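Local coordinates for protein histidine acid phosphatase (Bifidobacterium longum subsp. infantis, PDB 6RXD) that probably removes phosphate groups from inositol polyphosphates, phytate among them, and from 2,3-bisphosphoglycerate, at residues Glu352-Glu356 / Lys357-Tyr361; Gln418-Ser422 / Thr423-Tyr427. One frame throughout, in Å; residues are numbered along the deposited sequence. Where two conformers were deposited one is given.

Interaction 1. Residues Glu352-Glu356 / Lys357-Tyr361; sequences EDFYE and KGPSY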
# COMPACT_ATOMS: atom_id res chain seq x y z
N GLU A 352 -12.32 1.91 -7.33
CA GLU A 352 -11.79 0.78 -8.10
C GLU A 352 -11.08 -0.20 -7.17
O GLU A 352 -11.27 -1.41 -7.28
CB GLU A 352 -10.82 1.27 -9.17
CG GLU A 352 -10.54 0.26 -10.25
CD GLU A 352 -10.84 0.81 -11.63
OE1 GLU A 352 -11.95 0.57 -12.14
OE2 GLU A 352 -9.96 1.48 -12.19
N ASP A 353 -10.27 0.33 -6.27
CA ASP A 353 -9.56 -0.53 -5.32
C ASP A 353 -10.55 -1.22 -4.37
O ASP A 353 -10.43 -2.41 -4.09
CB ASP A 353 -8.55 0.27 -4.50
CG ASP A 353 -7.34 0.68 -5.32
OD1 ASP A 353 -6.99 -0.03 -6.29
OD2 ASP A 353 -6.74 1.71 -4.97
N PHE A 354 -11.52 -0.45 -3.89
CA PHE A 354 -12.52 -0.98 -2.97
C PHE A 354 -13.25 -2.18 -3.56
O PHE A 354 -13.41 -3.21 -2.89
CB PHE A 354 -13.53 0.11 -2.58
CG PHE A 354 -14.67 -0.40 -1.75
CD1 PHE A 354 -14.55 -0.46 -0.37
CD2 PHE A 354 -15.84 -0.85 -2.36
CE1 PHE A 354 -15.58 -0.96 0.41
CE2 PHE A 354 -16.88 -1.35 -1.59
CZ PHE A 354 -16.75 -1.41 -0.20
N TYR A 355 -13.70 -2.05 -4.80
CA TYR A 355 -14.48 -3.11 -5.44
C TYR A 355 -13.68 -4.33 -5.87
O TYR A 355 -14.20 -5.44 -5.86
CB TYR A 355 -15.26 -2.55 -6.65
CG TYR A 355 -16.60 -1.94 -6.28
CD1 TYR A 355 -17.62 -2.73 -5.78
CD2 TYR A 355 -16.83 -0.58 -6.45
CE1 TYR A 355 -18.85 -2.17 -5.44
CE2 TYR A 355 -18.04 -0.02 -6.13
CZ TYR A 355 -19.05 -0.82 -5.61
OH TYR A 355 -20.26 -0.26 -5.29
N GLU A 356 -12.42 -4.12 -6.26
CA GLU A 356 -11.63 -5.19 -6.82
C GLU A 356 -10.74 -5.88 -5.79
O GLU A 356 -10.40 -7.05 -5.94
CB GLU A 356 -10.76 -4.66 -7.97
CG GLU A 356 -11.55 -4.13 -9.15
CD GLU A 356 -10.68 -3.44 -10.19
OE1 GLU A 356 -9.45 -3.65 -10.19
OE2 GLU A 356 -11.24 -2.67 -10.99
N LYS A 357 -10.38 -5.15 -4.74
CA LYS A 357 -9.37 -5.61 -3.79
C LYS A 357 -9.76 -5.50 -2.31
O LYS A 357 -9.10 -6.08 -1.45
CB LYS A 357 -8.06 -4.84 -4.03
CG LYS A 357 -7.55 -5.01 -5.47
CD LYS A 357 -6.45 -4.02 -5.85
CE LYS A 357 -6.02 -4.23 -7.30
NZ LYS A 357 -4.91 -3.31 -7.71
N GLY A 358 -10.82 -4.75 -2.03
CA GLY A 358 -11.22 -4.50 -0.65
C GLY A 358 -12.48 -5.27 -0.29
O GLY A 358 -12.75 -6.33 -0.86
N PRO A 359 -13.28 -4.73 0.64
CA PRO A 359 -14.50 -5.42 1.07
C PRO A 359 -15.47 -5.64 -0.09
O PRO A 359 -16.21 -6.64 -0.11
CB PRO A 359 -15.11 -4.45 2.09
CG PRO A 359 -13.94 -3.69 2.62
CD PRO A 359 -13.02 -3.51 1.43
N SER A 360 -15.47 -4.70 -1.04
CA SER A 360 -16.32 -4.79 -2.23
C SER A 360 -17.79 -4.95 -1.84
O SER A 360 -18.21 -4.44 -0.81
CB SER A 360 -15.84 -5.93 -3.14
OG SER A 360 -16.41 -5.81 -4.45
N TYR A 361 -18.56 -5.64 -2.67
CA TYR A 361 -20.02 -5.65 -2.51
C TYR A 361 -20.54 -6.77 -1.59
O TYR A 361 -19.92 -7.82 -1.46
CB TYR A 361 -20.72 -5.69 -3.88
CG TYR A 361 -20.60 -7.02 -4.64
CD1 TYR A 361 -21.54 -8.02 -4.45
CD2 TYR A 361 -19.58 -7.24 -5.54
CE1 TYR A 361 -21.46 -9.22 -5.15
CE2 TYR A 361 -19.48 -8.43 -6.24
CZ TYR A 361 -20.42 -9.42 -6.04
OH TYR A 361 -20.33 -10.60 -6.74
O HOH W 1 -7.62 -1.60 -8.30
O HOH W 2 -4.62 -0.06 -7.20
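Asp-353 and Lys-357 meet near the C-terminal end of helix 339-357, where Lys-357 N donates to Asp-353 O (2.8 Å). The next bond, from Gly-358 N to Phe-354 O, is weak at 3.1 Å. Glycine suits this position, because a CB on Gly-358 would clash with Pro-359 CD. Tyr-355 O is satisfied by a side chain: Ser-360 OG donates to it at 2.6 Å, tilted 16° from the carbonyl plane. With OG anti to its own backbone N (chi1 -164°), the serine hydroxyl swings back to the helix end and lies at the edge of the Tyr-355 ring. Serine suits the place because its short side chain carries a donor that can reach a carbonyl at the helix end.

On the polar flank, Asp-353 OD1 and Lys-357 NZ stay 4.1 Å apart, too far for a salt bridge, and two waters join them. Each water donates to OD1 and accepts weakly from NZ; the first also donates weakly to Glu-356 OE1. Glu-352 and Glu-356, one helical turn apart, bind a zinc ion together with Glu-228; no zinc ion is bound there in this model, and the carboxylate of Glu-356 lies close to that of Glu-228, a like-charged pair that the metal would probably ease.

On another flank the Phe-354 ring packs on Pro-359, whose CD touches CE1 at 3.8 Å, and on the backbone of Ser-360, whose N stands 3.6 Å above one ring face, toward its rim. Farther out, Lys-357 NZ forms a salt bridge with Glu-401, Tyr-355 OH hydrogen-bonds to Tyr-427 N, and Glu-356 O accepts from Tyr-214 OH. Helix 222-232 packs on Tyr-355 and Tyr-361, helix 400-410 on Asp-353, Lys-357 and Pro-359, and helix 206-220 on Lys-357 and Tyr-361.

Interaction 2. Residues Gln418-Ser422 / Thr423-Tyr427; sequences QAPAS and TTDVY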
# COMPACT_ATOMS: atom_id res chain seq x y z
N GLN A 418 -19.11 -3.40 3.61
CA GLN A 418 -19.27 -3.71 2.19
C GLN A 418 -20.30 -2.80 1.55
O GLN A 418 -21.16 -2.25 2.23
CB GLN A 418 -19.69 -5.16 2.02
CG GLN A 418 -18.56 -6.13 2.39
CD GLN A 418 -18.94 -7.57 2.14
OE1 GLN A 418 -19.92 -8.07 2.71
NE2 GLN A 418 -18.20 -8.23 1.27
N ALA A 419 -20.17 -2.61 0.24
CA ALA A 419 -21.14 -1.83 -0.52
C ALA A 419 -22.41 -2.63 -0.71
O ALA A 419 -22.40 -3.85 -0.54
CB ALA A 419 -20.56 -1.46 -1.88
N PRO A 420 -23.52 -1.94 -1.06
CA PRO A 420 -24.76 -2.67 -1.31
C PRO A 420 -24.59 -3.61 -2.48
O PRO A 420 -23.72 -3.37 -3.33
CB PRO A 420 -25.74 -1.56 -1.68
CG PRO A 420 -25.23 -0.35 -0.96
CD PRO A 420 -23.72 -0.48 -1.09
N ALA A 421 -25.38 -4.68 -2.53
CA ALA A 421 -25.35 -5.60 -3.65
C ALA A 421 -26.13 -4.97 -4.80
O ALA A 421 -27.30 -5.30 -5.02
CB ALA A 421 -25.97 -6.93 -3.24
N SER A 422 -25.47 -4.07 -5.52
CA SER A 422 -26.16 -3.22 -6.48
C SER A 422 -25.16 -2.63 -7.47
O SER A 422 -24.02 -2.36 -7.11
CB SER A 422 -26.87 -2.08 -5.74
OG SER A 422 -27.55 -1.21 -6.64
N THR A 423 -25.59 -2.43 -8.71
CA THR A 423 -24.75 -1.75 -9.70
C THR A 423 -25.04 -0.26 -9.78
O THR A 423 -24.34 0.48 -10.47
CB THR A 423 -24.91 -2.34 -11.10
OG1 THR A 423 -26.30 -2.30 -11.47
CG2 THR A 423 -24.43 -3.78 -11.12
N THR A 424 -26.06 0.19 -9.06
CA THR A 424 -26.44 1.61 -9.04
C THR A 424 -26.28 2.26 -7.66
O THR A 424 -25.85 3.41 -7.56
CB THR A 424 -27.88 1.81 -9.56
OG1 THR A 424 -28.78 1.08 -8.73
CG2 THR A 424 -28.00 1.31 -10.99
N ASP A 425 -26.63 1.53 -6.61
CA ASP A 425 -26.43 2.00 -5.23
C ASP A 425 -25.01 1.62 -4.82
O ASP A 425 -24.80 0.63 -4.11
CB ASP A 425 -27.47 1.33 -4.31
CG ASP A 425 -27.42 1.82 -2.87
OD1 ASP A 425 -26.71 2.80 -2.58
OD2 ASP A 425 -28.11 1.20 -2.03
N VAL A 426 -24.04 2.40 -5.28
CA VAL A 426 -22.63 2.02 -5.19
C VAL A 426 -21.90 2.65 -4.01
O VAL A 426 -22.43 3.53 -3.34
CB VAL A 426 -21.87 2.42 -6.49
CG1 VAL A 426 -22.48 1.74 -7.71
CG2 VAL A 426 -21.88 3.95 -6.67
N TYR A 427 -20.67 2.17 -3.79
CA TYR A 427 -19.73 2.72 -2.82
C TYR A 427 -19.52 4.21 -3.03
O TYR A 427 -19.17 4.65 -4.13
CB TYR A 427 -18.39 1.99 -2.99
CG TYR A 427 -17.21 2.71 -2.39
CD1 TYR A 427 -16.91 2.59 -1.04
CD2 TYR A 427 -16.37 3.48 -3.18
CE1 TYR A 427 -15.81 3.25 -0.48
CE2 TYR A 427 -15.28 4.15 -2.64
CZ TYR A 427 -15.00 4.03 -1.29
OH TYR A 427 -13.90 4.70 -0.77
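An ST turn in the loop between helices 400-410 and 436-439 begins at Ser-422, whose OG accepts hydrogen bonds from two backbone N-H groups. The bond from Thr-424 N to Ser-422 OG (3.2 Å) defines the turn. An added bond reaches Ser-422 OG from Asp-425 N at 2.9 Å, nearly straight with an N-H...O angle of 165°. The serine OG stands beside the carbonyl carbon, trans to N (chi1 180°), and thereby faces the residues that follow. Serine fits because its oxygen sits one bond beyond CB, close enough to the backbone to meet amides two and three residues on. An alanine here has no oxygen to offer, and the Thr-424 and Asp-425 amides would probably be left without their shared acceptor, the turn freer to open.

The ST turn is set between two inverse gamma turns, centred on Ala-421 and Asp-425 and closed by weak bonds, Ser-422 N to Pro-420 O and Val-426 N to Thr-424 O. Together with the ST turn they reverse the chain, bringing Asp-425 against Pro-420. Asp-425 OD2 lies 3.4 Å from Pro-420 CG, the two side chains crossing at about a right angle. The same CG approaches Asp-425 O at 3.3 Å, a carbonyl that is buried and has no polar partner. Farther along, Ala-419 CB meets Tyr-427 CB at 4.2 Å, a methyl small enough to sit near Phe-354 and Tyr-355 of helix 339-357.

Overall arrangement
Interactions 1 and 2 are separate in sequence but adjoin in space, their centres about 11 Å apart. Residues 352-361 lie deeper, with most of their touching residues buried; residues 418-427 lie farther out, with only Ala-419, Val-426 and Tyr-427 buried. Both pack on helix 222-232. Two probable hydrogen bonds join them: Ser-360 O with Ala-419 N, and Tyr-355 OH with Tyr-427 N, each at 2.9 Å, while the rings of Phe-354 and Tyr-427 stack. A serine hydroxyl serves each, donating to a carbonyl in interaction 1 and accepting from N-H groups in interaction 2. Bridging waters and a lysine salt bridge to Glu-401 belong to interaction 1; in interaction 2 the carboxylate of Asp-425 lies against a proline ring.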